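Local coordinates for protein hydroxyglutarate synthase (Oryza sativa, PDB 6W1K) that catalyses the iron(II)- and oxygen-dependent decarboxylation and hydroxylation of 2-oxoadipate to D-2-hydroxyglutarate, a step of plant lysine catabolism, at residues N37-A40 with K41-E45; D172-V175 with L176-S180; D283-E287 with H288-D292. All coordinates share one frame; numbering follows the deposited sequence.

How the contacts relate
The three contacts are local and follow one another along the chain. Contact 1 is the first turns of helix 38-51, and contact 2 is the last turns of helix 170-179. Contact 3 is a turn in the loop between strand 258-271 and helix 296-302. Centre to centre, contacts 1 and 2 are about 28 Å apart and contacts 1 and 3 are about 27 Å apart. Contacts 2 and 3 lie about 42 Å apart, on opposite sides of the chain's centre. None touches another. Strand 258-271, which carries the metal ligand Glu267, relates two of them: contact 1 packs on it, and contact 3 binds Arg271 at its end.

Contact 1 (N37-A40 with K41-E45); sequences NPTA and KTILE
This is a helix-start contact, in which the carbonyls of Asn37 to Ala40 accept from the amides of Lys41 to Leu44 in the first turns of helix 38-51. The helix lies against the mixed sheet. Lys41 N bonds to Asn37 O at 3.0 Å and is nearly in line with that C=O. Thr42 N donates to Pro38 O, Ile43 N to Thr39 O and Leu44 N to Ala40 O. These i to i+4 bonds define a regular alpha-helix from its first turn.

The side chains add their own contacts. Thr39 and Ile43 lie side by side and point the same way. Thr39 CG2 touches Ile43 CD1 at 3.9 Å. The methyl is placed there because CG2 is anti to the backbone N and OG1 (chi1 -67°), which bonds to Asp247, stands beside that N. Ile43 CG1 also rests 3.4 Å from Thr39 O.

The neighbour of these turns is strand 258-271 of the mixed sheet, in a family assigned to the glyoxalase clan. The strand also supplies Tyr265 and Glu267 to the active site, and the side chain of Asn37 is about 6 Å from that of Tyr265, which binds 2-oxoadipate.

Asn37 holds the N-cap position, but its side chain does not cap the helix. Its OD1 accepts from Ser264 N and its ND2 donates to Tyr33 O, which ties the start of the helix to strand 258-271 and to helix 16-36, and the buried Ala40 packs on Tyr33 and Ile266 in the same two elements. Leu44 CG sits 3.4 Å from Ala40 O, alongside the backbone bond. Thr42 turns OG1 back to lie 2.9 Å from Pro38 O.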
loop_
_atom_site.group_PDB
_atom_site.type_symbol
_atom_site.label_atom_id
_atom_site.label_comp_id
_atom_site.label_asym_id
_atom_site.label_seq_id
_atom_site.Cartn_x
_atom_site.Cartn_y
_atom_site.Cartn_z
ATOM N N ASN A 37 8.796 0.540 -11.105
ATOM C CA ASN A 37 9.504 0.260 -9.858
ATOM C C ASN A 37 10.398 -0.958 -10.036
ATOM O O ASN A 37 10.049 -2.078 -9.619
ATOM C CB ASN A 37 8.504 0.080 -8.717
ATOM C CG ASN A 37 7.754 1.363 -8.427
ATOM O OD1 ASN A 37 8.238 2.199 -7.666
ATOM N ND2 ASN A 37 6.610 1.561 -9.095
ATOM N N PRO A 38 11.585 -0.757 -10.624
ATOM C CA PRO A 38 12.513 -1.875 -10.856
ATOM C C PRO A 38 12.945 -2.597 -9.593
ATOM O O PRO A 38 13.255 -3.798 -9.653
ATOM C CB PRO A 38 13.725 -1.198 -11.525
ATOM C CG PRO A 38 13.293 0.132 -11.931
ATOM C CD PRO A 38 12.145 0.533 -11.056
ATOM N N THR A 39 13.010 -1.901 -8.455
ATOM C CA THR A 39 13.418 -2.557 -7.212
ATOM C C THR A 39 12.370 -3.576 -6.775
ATOM O O THR A 39 12.692 -4.721 -6.431
ATOM C CB THR A 39 13.651 -1.520 -6.112
ATOM O OG1 THR A 39 14.792 -0.707 -6.447
ATOM C CG2 THR A 39 13.871 -2.206 -4.763
ATOM N N ALA A 40 11.101 -3.171 -6.781
ATOM C CA ALA A 40 10.047 -4.090 -6.402
ATOM C C ALA A 40 9.977 -5.254 -7.378
ATOM O O ALA A 40 9.836 -6.403 -6.967
ATOM C CB ALA A 40 8.716 -3.347 -6.351
ATOM N N LYS A 41 10.068 -4.967 -8.679
ATOM C CA LYS A 41 10.020 -6.024 -9.676
ATOM C C LYS A 41 11.161 -7.009 -9.479
ATOM O O LYS A 41 10.968 -8.223 -9.597
ATOM C CB LYS A 41 10.074 -5.416 -11.072
ATOM C CG LYS A 41 10.001 -6.400 -12.225
ATOM C CD LYS A 41 10.074 -5.663 -13.557
ATOM C CE LYS A 41 10.124 -6.632 -14.737
ATOM N NZ LYS A 41 10.493 -5.945 -16.027
ATOM N N THR A 42 12.368 -6.508 -9.207
ATOM C CA THR A 42 13.499 -7.413 -9.033
ATOM C C THR A 42 13.335 -8.274 -7.794
ATOM O O THR A 42 13.597 -9.478 -7.827
ATOM C CB THR A 42 14.806 -6.635 -8.945
ATOM O OG1 THR A 42 15.035 -5.993 -10.188
ATOM C CG2 THR A 42 15.985 -7.590 -8.646
ATOM N N ILE A 43 12.941 -7.657 -6.678
ATOM C CA ILE A 43 12.781 -8.401 -5.434
ATOM C C ILE A 43 11.738 -9.501 -5.594
ATOM O O ILE A 43 11.924 -10.612 -5.094
ATOM C CB ILE A 43 12.417 -7.444 -4.284
ATOM C CG1 ILE A 43 13.645 -6.652 -3.862
ATOM C CG2 ILE A 43 11.923 -8.216 -3.049
ATOM C CD1 ILE A 43 13.378 -5.526 -2.873
ATOM N N LEU A 44 10.615 -9.207 -6.267
ATOM C CA LEU A 44 9.607 -10.240 -6.490
ATOM C C LEU A 44 10.158 -11.387 -7.336
ATOM O O LEU A 44 9.846 -12.566 -7.102
ATOM C CB LEU A 44 8.374 -9.616 -7.138
ATOM C CG LEU A 44 7.511 -8.755 -6.214
ATOM C CD1 LEU A 44 6.563 -7.901 -7.028
ATOM C CD2 LEU A 44 6.745 -9.645 -5.240
ATOM N N GLU A 45 11.003 -11.074 -8.310
ATOM C CA GLU A 45 11.649 -12.148 -9.057
ATOM C C GLU A 45 12.615 -12.929 -8.169
ATOM O O GLU A 45 12.693 -14.163 -8.259
ATOM C CB GLU A 45 12.367 -11.573 -10.276
ATOM C CG GLU A 45 11.403 -10.983 -11.310
ATOM C CD GLU A 45 12.091 -10.189 -12.421
ATOM O OE1 GLU A 45 13.302 -9.896 -12.291
ATOM O OE2 GLU A 45 11.409 -9.855 -13.425
#

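Contact 2 (D172-V175 with L176-S180); sequences DFQV and LSRES
Ser177 sets its hydroxyl over one face of the Phe173 ring, offset toward the rim, with OG 3.6 Å from CE1. The same OG donates to Phe173 O at 3.0 Å. It can do so because chi1 of -71° puts it beside its own backbone N, facing the preceding turn. Ser177 N binds the same carbonyl at 2.8 Å, so two donors grip Phe173 O. The amide comes nearly straight onto the oxygen, whereas the hydroxyl comes from above the carbonyl plane.

These are the closing turns of helix 170-179, packed between helices 134-147 and 181-189. Phe173 and Ser177 both touch Ala184 of helix 181-189. Val175 and Leu176 contact helix 134-147, and Asp172 makes a salt bridge with its Lys142. The backbone O of Asp172 accepts from Leu176 N.

On another flank Gln174 and Arg178 run side by side, pointing the same way. NE2 of Gln174 and NH2 of Arg178 are 3.5 Å apart, but both are donors, so they only touch. The amide and guanidinium planes are turned 48° against each other. The arginine chain, extended from CG to NE, runs back along the helix, with Gln174 O over one face of its guanidinium.

The i to i+4 bonds of Arg178 and Glu179 are long. Arg178 N to Gln174 O is 3.3 Å, and Glu179 N bonds weakly to Val175 O. Leu176 O takes both Glu179 N and Ser180 N. Ser180 OG then caps helix 181-189 at Ala183 N.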
loop_
_atom_site.group_PDB
_atom_site.type_symbol
_atom_site.label_atom_id
_atom_site.label_comp_id
_atom_site.label_asym_id
_atom_site.label_seq_id
_atom_site.Cartn_x
_atom_site.Cartn_y
_atom_site.Cartn_z
ATOM N N ASP A 172 5.450 24.109 -8.042
ATOM C CA ASP A 172 4.396 23.668 -7.135
ATOM C C ASP A 172 4.833 22.428 -6.363
ATOM O O ASP A 172 4.540 22.292 -5.166
ATOM C CB ASP A 172 3.112 23.387 -7.905
ATOM C CG ASP A 172 2.383 24.661 -8.383
ATOM O OD1 ASP A 172 2.664 25.759 -7.860
ATOM O OD2 ASP A 172 1.500 24.532 -9.272
ATOM N N PHE A 173 5.478 21.487 -7.055
ATOM C CA PHE A 173 6.056 20.317 -6.402
ATOM C C PHE A 173 7.039 20.747 -5.318
ATOM O O PHE A 173 7.031 20.207 -4.210
ATOM C CB PHE A 173 6.734 19.448 -7.461
ATOM C CG PHE A 173 7.405 18.206 -6.922
ATOM C CD1 PHE A 173 8.761 18.172 -6.726
ATOM C CD2 PHE A 173 6.671 17.067 -6.661
ATOM C CE1 PHE A 173 9.382 17.008 -6.249
ATOM C CE2 PHE A 173 7.282 15.915 -6.212
ATOM C CZ PHE A 173 8.634 15.888 -5.992
ATOM N N GLN A 174 7.866 21.741 -5.612
ATOM C CA GLN A 174 8.828 22.223 -4.633
ATOM C C GLN A 174 8.134 22.724 -3.369
ATOM O O GLN A 174 8.562 22.410 -2.254
ATOM C CB GLN A 174 9.672 23.338 -5.236
ATOM C CG GLN A 174 10.904 22.906 -5.974
ATOM C CD GLN A 174 11.635 24.120 -6.530
ATOM O OE1 GLN A 174 11.043 24.928 -7.258
ATOM N NE2 GLN A 174 12.906 24.284 -6.154
ATOM N N VAL A 175 7.096 23.556 -3.526
ATOM C CA VAL A 175 6.394 24.123 -2.369
ATOM C C VAL A 175 5.752 23.018 -1.529
ATOM O O VAL A 175 5.827 23.028 -0.290
ATOM C CB VAL A 175 5.345 25.148 -2.844
ATOM C CG1 VAL A 175 4.435 25.552 -1.701
ATOM C CG2 VAL A 175 6.026 26.379 -3.444
ATOM N N LEU A 176 5.094 22.065 -2.177
ATOM C CA LEU A 176 4.470 20.974 -1.414
ATOM C C LEU A 176 5.520 20.115 -0.728
ATOM O O LEU A 176 5.356 19.734 0.437
ATOM C CB LEU A 176 3.612 20.127 -2.332
ATOM C CG LEU A 176 2.313 20.759 -2.825
ATOM C CD1 LEU A 176 1.586 19.696 -3.684
ATOM C CD2 LEU A 176 1.431 21.261 -1.686
ATOM N N SER A 177 6.612 19.806 -1.432
ATOM C CA SER A 177 7.656 18.980 -0.840
ATOM C C SER A 177 8.152 19.550 0.468
ATOM O O SER A 177 8.582 18.795 1.345
ATOM C CB SER A 177 8.845 18.828 -1.779
ATOM O OG SER A 177 8.524 18.010 -2.878
ATOM N N ARG A 178 8.146 20.876 0.605
ATOM C CA ARG A 178 8.686 21.503 1.807
ATOM C C ARG A 178 7.718 21.419 2.985
ATOM O O ARG A 178 8.151 21.419 4.144
ATOM C CB ARG A 178 9.036 22.963 1.508
ATOM C CG ARG A 178 10.316 23.148 0.681
ATOM C CD ARG A 178 10.471 24.599 0.220
ATOM N NE ARG A 178 11.440 24.722 -0.867
ATOM C CZ ARG A 178 11.231 25.404 -1.992
ATOM N NH1 ARG A 178 10.076 26.032 -2.196
ATOM N NH2 ARG A 178 12.181 25.462 -2.917
ATOM N N GLU A 179 6.419 21.347 2.718
ATOM C CA GLU A 179 5.429 21.277 3.783
ATOM C C GLU A 179 4.908 19.864 4.028
ATOM O O GLU A 179 4.648 19.499 5.180
ATOM C CB GLU A 179 4.242 22.184 3.458
ATOM C CG GLU A 179 3.145 22.145 4.538
ATOM C CD GLU A 179 2.073 23.207 4.337
ATOM O OE1 GLU A 179 2.088 23.865 3.272
ATOM O OE2 GLU A 179 1.233 23.394 5.252
ATOM N N SER A 180 4.721 19.079 2.970
ATOM C CA SER A 180 4.178 17.736 3.100
ATOM C C SER A 180 4.753 16.864 1.993
ATOM O O SER A 180 4.342 16.979 0.829
ATOM C CB SER A 180 2.650 17.734 3.026
ATOM O OG SER A 180 2.200 16.389 2.868
#

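Contact 3 (D283-E287 with H288-D292); sequences DEVNE and HHRRD
Asn286 and His289 close a short 3-10 turn in the loop between strand 258-271 and helix 296-302. Two hydrogen bonds join the pair. Asn286 N donates to His289 ND1 at 3.0 Å, almost straight at 169°, and the donor lies in the imidazole plane. In return His289 N donates to Asn286 O at 2.9 Å, from above the carbonyl plane. With chi1 at -65° the ring sits beside its own backbone N and faces back along the chain. Phe277 meets it edge-to-face. With an alanine in place of His289, Asn286 N would probably lose its acceptor and Phe277 its ring partner. Arg290 N continues the turn with a bond to Glu287 O.

Van der Waals contact is made by Val285 and Arg290, whose side chains cross at about a right angle. Val285 CG1 lies over one face of the guanidinium, 3.6 Å from NE. The arginine chain is extended as far as NE, and NH1 beyond it bonds to Arg271 O.

The charged groups are mostly held by residues outside the turn. Glu287 OE1 is 4.6 Å from Arg290 NE, beyond a salt bridge. Its OE2 instead pairs with Arg121, and OE1 accepts from His201. Arg121 also pairs with Asp292, so one arginine joins two acids of this loop. The side chain of Glu287 is about 9 Å from that of the metal ligand His59.

Two waters lie between Glu287 and Arg290. One donates to Glu287 OE1 and accepts weakly from Arg290 NE. The other donates to Glu287 O at 2.8 Å and to Arg290 O at 3.1 Å.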
loop_
_atom_site.group_PDB
_atom_site.type_symbol
_atom_site.label_atom_id
_atom_site.label_comp_id
_atom_site.label_asym_id
_atom_site.label_seq_id
_atom_site.Cartn_x
_atom_site.Cartn_y
_atom_site.Cartn_z
ATOM N N ASP A 283 1.618 -26.490 11.742
ATOM C CA ASP A 283 1.027 -26.899 10.475
ATOM C C ASP A 283 -0.448 -26.510 10.381
ATOM O O ASP A 283 -1.014 -26.560 9.281
ATOM C CB ASP A 283 1.189 -28.418 10.253
ATOM C CG ASP A 283 0.949 -29.240 11.506
ATOM O OD1 ASP A 283 1.869 -29.980 11.921
ATOM O OD2 ASP A 283 -0.175 -29.179 12.041
ATOM N N GLU A 284 -1.071 -26.104 11.495
ATOM C CA GLU A 284 -2.500 -25.812 11.568
ATOM C C GLU A 284 -2.831 -24.325 11.460
ATOM O O GLU A 284 -4.011 -23.972 11.466
ATOM C CB GLU A 284 -3.083 -26.334 12.887
ATOM C CG GLU A 284 -3.071 -27.840 13.058
ATOM C CD GLU A 284 -3.714 -28.586 11.902
ATOM O OE1 GLU A 284 -3.131 -29.597 11.464
ATOM O OE2 GLU A 284 -4.798 -28.169 11.429
ATOM N N VAL A 285 -1.837 -23.445 11.373
ATOM C CA VAL A 285 -2.106 -22.013 11.405
ATOM C C VAL A 285 -2.544 -21.556 10.020
ATOM O O VAL A 285 -1.867 -21.823 9.022
ATOM C CB VAL A 285 -0.872 -21.236 11.889
ATOM C CG1 VAL A 285 -1.193 -19.770 12.026
ATOM C CG2 VAL A 285 -0.383 -21.778 13.222
ATOM N N ASN A 286 -3.693 -20.887 9.958
ATOM C CA ASN A 286 -4.199 -20.238 8.756
ATOM C C ASN A 286 -4.261 -18.734 8.990
ATOM O O ASN A 286 -4.016 -18.252 10.098
ATOM C CB ASN A 286 -5.578 -20.778 8.382
ATOM C CG ASN A 286 -5.571 -22.276 8.189
ATOM O OD1 ASN A 286 -5.762 -23.060 9.130
ATOM N ND2 ASN A 286 -5.333 -22.688 6.950
ATOM N N GLU A 287 -4.607 -17.991 7.936
ATOM C CA GLU A 287 -4.492 -16.533 8.012
ATOM C C GLU A 287 -5.409 -15.968 9.089
ATOM O O GLU A 287 -5.069 -14.976 9.739
ATOM C CB GLU A 287 -4.797 -15.904 6.645
ATOM C CG GLU A 287 -4.491 -14.384 6.528
ATOM C CD GLU A 287 -3.000 -14.050 6.403
ATOM O OE1 GLU A 287 -2.164 -14.986 6.347
ATOM O OE2 GLU A 287 -2.671 -12.837 6.349
ATOM N N HIS A 288 -6.555 -16.609 9.325
ATOM C CA HIS A 288 -7.485 -16.065 10.306
ATOM C C HIS A 288 -7.016 -16.295 11.741
ATOM O O HIS A 288 -7.547 -15.663 12.660
ATOM C CB HIS A 288 -8.890 -16.638 10.070
ATOM C CG HIS A 288 -9.084 -18.039 10.553
ATOM N ND1 HIS A 288 -8.841 -19.141 9.760
ATOM C CD2 HIS A 288 -9.543 -18.520 11.734
ATOM C CE1 HIS A 288 -9.110 -20.241 10.442
ATOM N NE2 HIS A 288 -9.537 -19.893 11.644
ATOM N N HIS A 289 -5.998 -17.121 11.948
ATOM C CA HIS A 289 -5.413 -17.332 13.266
ATOM C C HIS A 289 -4.335 -16.321 13.606
ATOM O O HIS A 289 -3.729 -16.421 14.681
ATOM C CB HIS A 289 -4.785 -18.711 13.346
ATOM C CG HIS A 289 -5.759 -19.831 13.239
ATOM N ND1 HIS A 289 -5.673 -20.798 12.262
ATOM C CD2 HIS A 289 -6.831 -20.156 14.002
ATOM C CE1 HIS A 289 -6.645 -21.678 12.431
ATOM N NE2 HIS A 289 -7.364 -21.308 13.477
ATOM N N ARG A 290 -4.044 -15.404 12.691
ATOM C CA ARG A 290 -2.926 -14.485 12.788
ATOM C C ARG A 290 -3.436 -13.067 13.011
ATOM O O ARG A 290 -4.575 -12.725 12.669
ATOM C CB ARG A 290 -2.065 -14.567 11.519
ATOM C CG ARG A 290 -1.556 -15.972 11.205
ATOM C CD ARG A 290 -0.671 -15.963 9.951
ATOM N NE ARG A 290 -0.005 -17.243 9.719
ATOM C CZ ARG A 290 1.159 -17.590 10.259
ATOM N NH1 ARG A 290 1.799 -16.751 11.062
ATOM N NH2 ARG A 290 1.689 -18.770 9.992
ATOM N N ARG A 291 -2.575 -12.245 13.599
ATOM C CA ARG A 291 -2.906 -10.851 13.850
ATOM C C ARG A 291 -3.329 -10.174 12.555
ATOM O O ARG A 291 -2.594 -10.182 11.563
ATOM C CB ARG A 291 -1.703 -10.144 14.476
ATOM C CG ARG A 291 -1.721 -8.619 14.323
ATOM C CD ARG A 291 -2.647 -7.977 15.350
ATOM N NE ARG A 291 -2.084 -6.749 15.925
ATOM C CZ ARG A 291 -2.169 -5.542 15.373
ATOM N NH1 ARG A 291 -2.795 -5.362 14.200
ATOM N NH2 ARG A 291 -1.622 -4.503 15.992
ATOM N N ASP A 292 -4.528 -9.605 12.565
ATOM C CA ASP A 292 -5.070 -8.918 11.409
ATOM C C ASP A 292 -4.917 -7.407 11.564
ATOM O O ASP A 292 -4.566 -6.883 12.619
ATOM C CB ASP A 292 -6.540 -9.289 11.190
ATOM C CG ASP A 292 -6.974 -9.129 9.731
ATOM O OD1 ASP A 292 -6.149 -8.621 8.911
ATOM O OD2 ASP A 292 -8.139 -9.506 9.419
HETATM O O HOH W 1 -4.787 -12.213 9.606
HETATM O O HOH W 2 -1.462 -17.577 6.659
#